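Putative gamma-glutamylcyclotransferase PH0828 (Pyrococcus horikoshii, PDB 1V30) is a putative gamma-glutamylcyclotransferase, probably acting as an acyltransferase on gamma-glutamyl substrates, though its activity remains unproven. Local coordinates at residues L32-Y40 / V86-E97. Sequence-based numbering, arbitrary orientation.
Sequences LGEDWIEGY and VSTKFGKAFLWE
Val-86 opens the contact between the edge strand 30-37 and the hairpin joining strands 81-86 and 93-98: its CB lies 4.0 Å from Ile-37 CG2, the two side chains crossing at about a right angle, while its CG1 also meets the Tyr-40 ring. At Ser-87 a water bridges the two backbones, donating to Ser-87 O (2.6 Å) and to Trp-36 O. Thr-88 begins a type I turn ending at Gly-91, and its OG1 adds an ST turn by accepting from Phe-90 N; the same hydroxyl donates to a lone pair of Gly-91 O. Within that turn Lys-89 N donates to Asp-35 OD2 (2.8 Å, 154° at the hydrogen), arriving 38° out of the carboxylate plane. The extended Lys-89 chain runs alongside Asp-35, yet NZ stays 4.4 Å from OD1, too far for a salt bridge. With CG anti to its carbonyl carbon (chi1 -52°), Phe-90 reaches strand 30-37, where Leu-32 CB sits over one ring face, a CH-pi contact 3.9 Å from the centroid; Lys-89 CG covers the opposite face off-centre. Leu-95 CD2 packs near Tyr-40 CE2; Leu-95 also touches Tyr-13, by similarity a substrate-binding residue, so this end probably backs that pocket. Finally Glu-97 OE1 accepts from Tyr-40 OH (2.7 Å), nearly along its C-O axis, and salt-bridges Lys-52. Thus one carboxylate holds the turn and another, probably kept ionised by lysine, fixes the tyrosine hydroxyl, with Ile-37, Val-86 and Leu-95 packed between.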
loop_
_atom_site.group_PDB
_atom_site.type_symbol
_atom_site.label_atom_id
_atom_site.label_comp_id
_atom_site.label_asym_id
_atom_site.label_seq_id
_atom_site.Cartn_x
_atom_site.Cartn_y
_atom_site.Cartn_z
ATOM N N LEU A 32 12.777 -2.639 3.953
ATOM C CA LEU A 32 13.041 -3.687 4.931
ATOM C C LEU A 32 12.658 -5.054 4.375
ATOM O O LEU A 32 13.281 -6.066 4.700
ATOM C CB LEU A 32 12.256 -3.433 6.221
ATOM C CG LEU A 32 12.510 -2.135 6.994
ATOM C CD1 LEU A 32 11.667 -2.147 8.263
ATOM C CD2 LEU A 32 13.989 -1.999 7.338
ATOM N N GLY A 33 11.633 -5.078 3.533
ATOM C CA GLY A 33 11.169 -6.323 2.956
ATOM C C GLY A 33 9.662 -6.307 2.817
ATOM O O GLY A 33 9.002 -5.361 3.256
ATOM N N GLU A 34 9.112 -7.344 2.200
ATOM C CA GLU A 34 7.672 -7.437 2.027
ATOM C C GLU A 34 7.093 -8.257 3.167
ATOM O O GLU A 34 7.813 -8.989 3.853
ATOM C CB GLU A 34 7.334 -8.103 0.689
ATOM C CG GLU A 34 7.897 -7.371 -0.524
ATOM C CD GLU A 34 7.491 -8.010 -1.844
ATOM O OE1 GLU A 34 7.381 -9.249 -1.895
ATOM O OE2 GLU A 34 7.291 -7.271 -2.831
ATOM N N ASP A 35 5.791 -8.124 3.380
ATOM C CA ASP A 35 5.119 -8.868 4.427
ATOM C C ASP A 35 3.645 -8.955 4.058
ATOM O O ASP A 35 3.219 -8.401 3.041
ATOM C CB ASP A 35 5.301 -8.151 5.769
ATOM C CG ASP A 35 4.945 -9.023 6.960
ATOM O OD1 ASP A 35 4.765 -10.249 6.792
ATOM O OD2 ASP A 35 4.861 -8.472 8.080
ATOM N N TRP A 36 2.879 -9.673 4.870
ATOM C CA TRP A 36 1.449 -9.815 4.646
ATOM C C TRP A 36 0.705 -9.346 5.888
ATOM O O TRP A 36 1.041 -9.735 7.010
ATOM C CB TRP A 36 1.075 -11.271 4.351
ATOM C CG TRP A 36 1.568 -11.783 3.033
ATOM C CD1 TRP A 36 2.774 -12.362 2.779
ATOM C CD2 TRP A 36 0.860 -11.763 1.785
ATOM N NE1 TRP A 36 2.863 -12.710 1.451
ATOM C CE2 TRP A 36 1.701 -12.352 0.818
ATOM C CE3 TRP A 36 -0.406 -11.304 1.392
ATOM C CZ2 TRP A 36 1.320 -12.495 -0.524
ATOM C CZ3 TRP A 36 -0.786 -11.445 0.059
ATOM C CH2 TRP A 36 0.077 -12.038 -0.883
ATOM N N ILE A 37 -0.294 -8.497 5.685
ATOM C CA ILE A 37 -1.090 -7.980 6.789
ATOM C C ILE A 37 -2.423 -8.720 6.811
ATOM O O ILE A 37 -3.168 -8.712 5.831
ATOM C CB ILE A 37 -1.362 -6.465 6.628
ATOM C CG1 ILE A 37 -0.053 -5.723 6.325
ATOM C CG2 ILE A 37 -1.999 -5.913 7.901
ATOM C CD1 ILE A 37 1.018 -5.875 7.388
ATOM N N GLU A 38 -2.717 -9.373 7.929
ATOM C CA GLU A 38 -3.964 -10.108 8.069
ATOM C C GLU A 38 -5.104 -9.149 8.393
ATOM O O GLU A 38 -4.893 -8.121 9.032
ATOM C CB GLU A 38 -3.835 -11.152 9.186
ATOM C CG GLU A 38 -2.947 -12.334 8.834
ATOM C CD GLU A 38 -3.589 -13.264 7.818
ATOM O OE1 GLU A 38 -2.882 -14.140 7.278
ATOM O OE2 GLU A 38 -4.806 -13.125 7.567
ATOM N N GLY A 39 -6.307 -9.479 7.936
ATOM C CA GLY A 39 -7.461 -8.644 8.220
ATOM C C GLY A 39 -7.739 -7.515 7.246
ATOM O O GLY A 39 -8.453 -6.570 7.580
ATOM N N TYR A 40 -7.181 -7.602 6.042
ATOM C CA TYR A 40 -7.402 -6.570 5.036
ATOM C C TYR A 40 -7.705 -7.139 3.658
ATOM O O TYR A 40 -7.203 -8.197 3.282
ATOM C CB TYR A 40 -6.188 -5.641 4.923
ATOM C CG TYR A 40 -6.166 -4.519 5.935
ATOM C CD1 TYR A 40 -5.561 -4.683 7.181
ATOM C CD2 TYR A 40 -6.775 -3.299 5.654
ATOM C CE1 TYR A 40 -5.568 -3.653 8.125
ATOM C CE2 TYR A 40 -6.790 -2.266 6.587
ATOM C CZ TYR A 40 -6.186 -2.450 7.819
ATOM O OH TYR A 40 -6.216 -1.429 8.739
ATOM N N VAL A 86 -0.435 -1.079 11.861
ATOM C CA VAL A 86 -0.533 -2.506 11.610
ATOM C C VAL A 86 0.732 -3.200 12.088
ATOM O O VAL A 86 1.799 -2.590 12.188
ATOM C CB VAL A 86 -0.724 -2.822 10.100
ATOM C CG1 VAL A 86 -2.020 -2.211 9.600
ATOM C CG2 VAL A 86 0.450 -2.296 9.293
ATOM N N SER A 87 0.612 -4.483 12.398
ATOM C CA SER A 87 1.770 -5.243 12.837
ATOM C C SER A 87 2.456 -5.847 11.615
ATOM O O SER A 87 1.787 -6.273 10.675
ATOM C CB SER A 87 1.344 -6.371 13.779
ATOM O OG SER A 87 0.820 -5.864 14.992
ATOM N N THR A 88 3.783 -5.845 11.614
ATOM C CA THR A 88 4.551 -6.452 10.530
ATOM C C THR A 88 5.668 -7.221 11.213
ATOM O O THR A 88 5.941 -7.005 12.396
ATOM C CB THR A 88 5.194 -5.418 9.578
ATOM O OG1 THR A 88 6.414 -4.924 10.144
ATOM C CG2 THR A 88 4.240 -4.266 9.317
ATOM N N LYS A 89 6.324 -8.112 10.479
ATOM C CA LYS A 89 7.403 -8.888 11.073
ATOM C C LYS A 89 8.631 -8.037 11.369
ATOM O O LYS A 89 9.598 -8.518 11.962
ATOM C CB LYS A 89 7.772 -10.062 10.166
ATOM C CG LYS A 89 8.214 -9.683 8.777
ATOM C CD LYS A 89 8.343 -10.940 7.939
ATOM C CE LYS A 89 8.754 -10.629 6.523
ATOM N NZ LYS A 89 8.747 -11.873 5.714
ATOM N N PHE A 90 8.588 -6.771 10.966
ATOM C CA PHE A 90 9.693 -5.853 11.220
ATOM C C PHE A 90 9.302 -4.885 12.328
ATOM O O PHE A 90 10.079 -4.002 12.687
ATOM C CB PHE A 90 10.039 -5.043 9.969
ATOM C CG PHE A 90 10.263 -5.876 8.748
ATOM C CD1 PHE A 90 9.268 -5.994 7.782
ATOM C CD2 PHE A 90 11.464 -6.549 8.564
ATOM C CE1 PHE A 90 9.468 -6.772 6.646
ATOM C CE2 PHE A 90 11.674 -7.331 7.431
ATOM C CZ PHE A 90 10.673 -7.442 6.470
ATOM N N GLY A 91 8.097 -5.059 12.861
ATOM C CA GLY A 91 7.606 -4.182 13.911
ATOM C C GLY A 91 6.393 -3.396 13.444
ATOM O O GLY A 91 5.989 -3.487 12.284
ATOM N N LYS A 92 5.798 -2.625 14.348
ATOM C CA LYS A 92 4.628 -1.828 14.006
ATOM C C LYS A 92 4.942 -0.828 12.899
ATOM O O LYS A 92 6.034 -0.260 12.843
ATOM C CB LYS A 92 4.120 -1.087 15.244
ATOM C CG LYS A 92 3.397 -1.969 16.248
ATOM C CD LYS A 92 2.057 -2.442 15.703
ATOM C CE LYS A 92 1.297 -3.258 16.738
ATOM N NZ LYS A 92 -0.038 -3.690 16.238
ATOM N N ALA A 93 3.970 -0.618 12.016
ATOM C CA ALA A 93 4.132 0.312 10.907
ATOM C C ALA A 93 2.820 1.029 10.626
ATOM O O ALA A 93 1.749 0.560 11.021
ATOM C CB ALA A 93 4.591 -0.442 9.652
ATOM N N PHE A 94 2.914 2.173 9.958
ATOM C CA PHE A 94 1.728 2.929 9.588
ATOM C C PHE A 94 1.297 2.491 8.195
ATOM O O PHE A 94 2.131 2.155 7.346
ATOM C CB PHE A 94 2.013 4.432 9.587
ATOM C CG PHE A 94 2.195 5.007 10.956
ATOM C CD1 PHE A 94 3.466 5.196 11.482
ATOM C CD2 PHE A 94 1.091 5.339 11.728
ATOM C CE1 PHE A 94 3.636 5.713 12.768
ATOM C CE2 PHE A 94 1.249 5.854 13.013
ATOM C CZ PHE A 94 2.524 6.041 13.532
ATOM N N LEU A 95 -0.009 2.502 7.971
ATOM C CA LEU A 95 -0.590 2.114 6.696
ATOM C C LEU A 95 -1.741 3.066 6.413
ATOM O O LEU A 95 -2.428 3.503 7.340
ATOM C CB LEU A 95 -1.085 0.666 6.776
ATOM C CG LEU A 95 -1.854 0.084 5.588
ATOM C CD1 LEU A 95 -1.485 -1.382 5.415
ATOM C CD2 LEU A 95 -3.350 0.246 5.805
ATOM N N TRP A 96 -1.935 3.402 5.141
ATOM C CA TRP A 96 -3.001 4.305 4.739
ATOM C C TRP A 96 -4.207 3.486 4.327
ATOM O O TRP A 96 -4.248 2.916 3.238
ATOM C CB TRP A 96 -2.537 5.191 3.587
ATOM C CG TRP A 96 -1.637 6.305 4.031
ATOM C CD1 TRP A 96 -2.020 7.530 4.499
ATOM C CD2 TRP A 96 -0.203 6.295 4.066
ATOM N NE1 TRP A 96 -0.915 8.284 4.818
ATOM C CE2 TRP A 96 0.215 7.549 4.564
ATOM C CE3 TRP A 96 0.773 5.346 3.726
ATOM C CZ2 TRP A 96 1.563 7.881 4.728
ATOM C CZ3 TRP A 96 2.115 5.677 3.888
ATOM C CH2 TRP A 96 2.497 6.933 4.384
ATOM N N GLU A 97 -5.183 3.436 5.225
ATOM C CA GLU A 97 -6.411 2.688 5.022
ATOM C C GLU A 97 -7.471 3.526 4.313
ATOM O O GLU A 97 -7.714 4.674 4.683
ATOM C CB GLU A 97 -6.929 2.234 6.386
ATOM C CG GLU A 97 -8.330 1.668 6.402
ATOM C CD GLU A 97 -8.762 1.318 7.808
ATOM O OE1 GLU A 97 -8.208 0.351 8.368
ATOM O OE2 GLU A 97 -9.637 2.024 8.357
HETATM O O HOH W 1 1.570 -8.742 9.838
#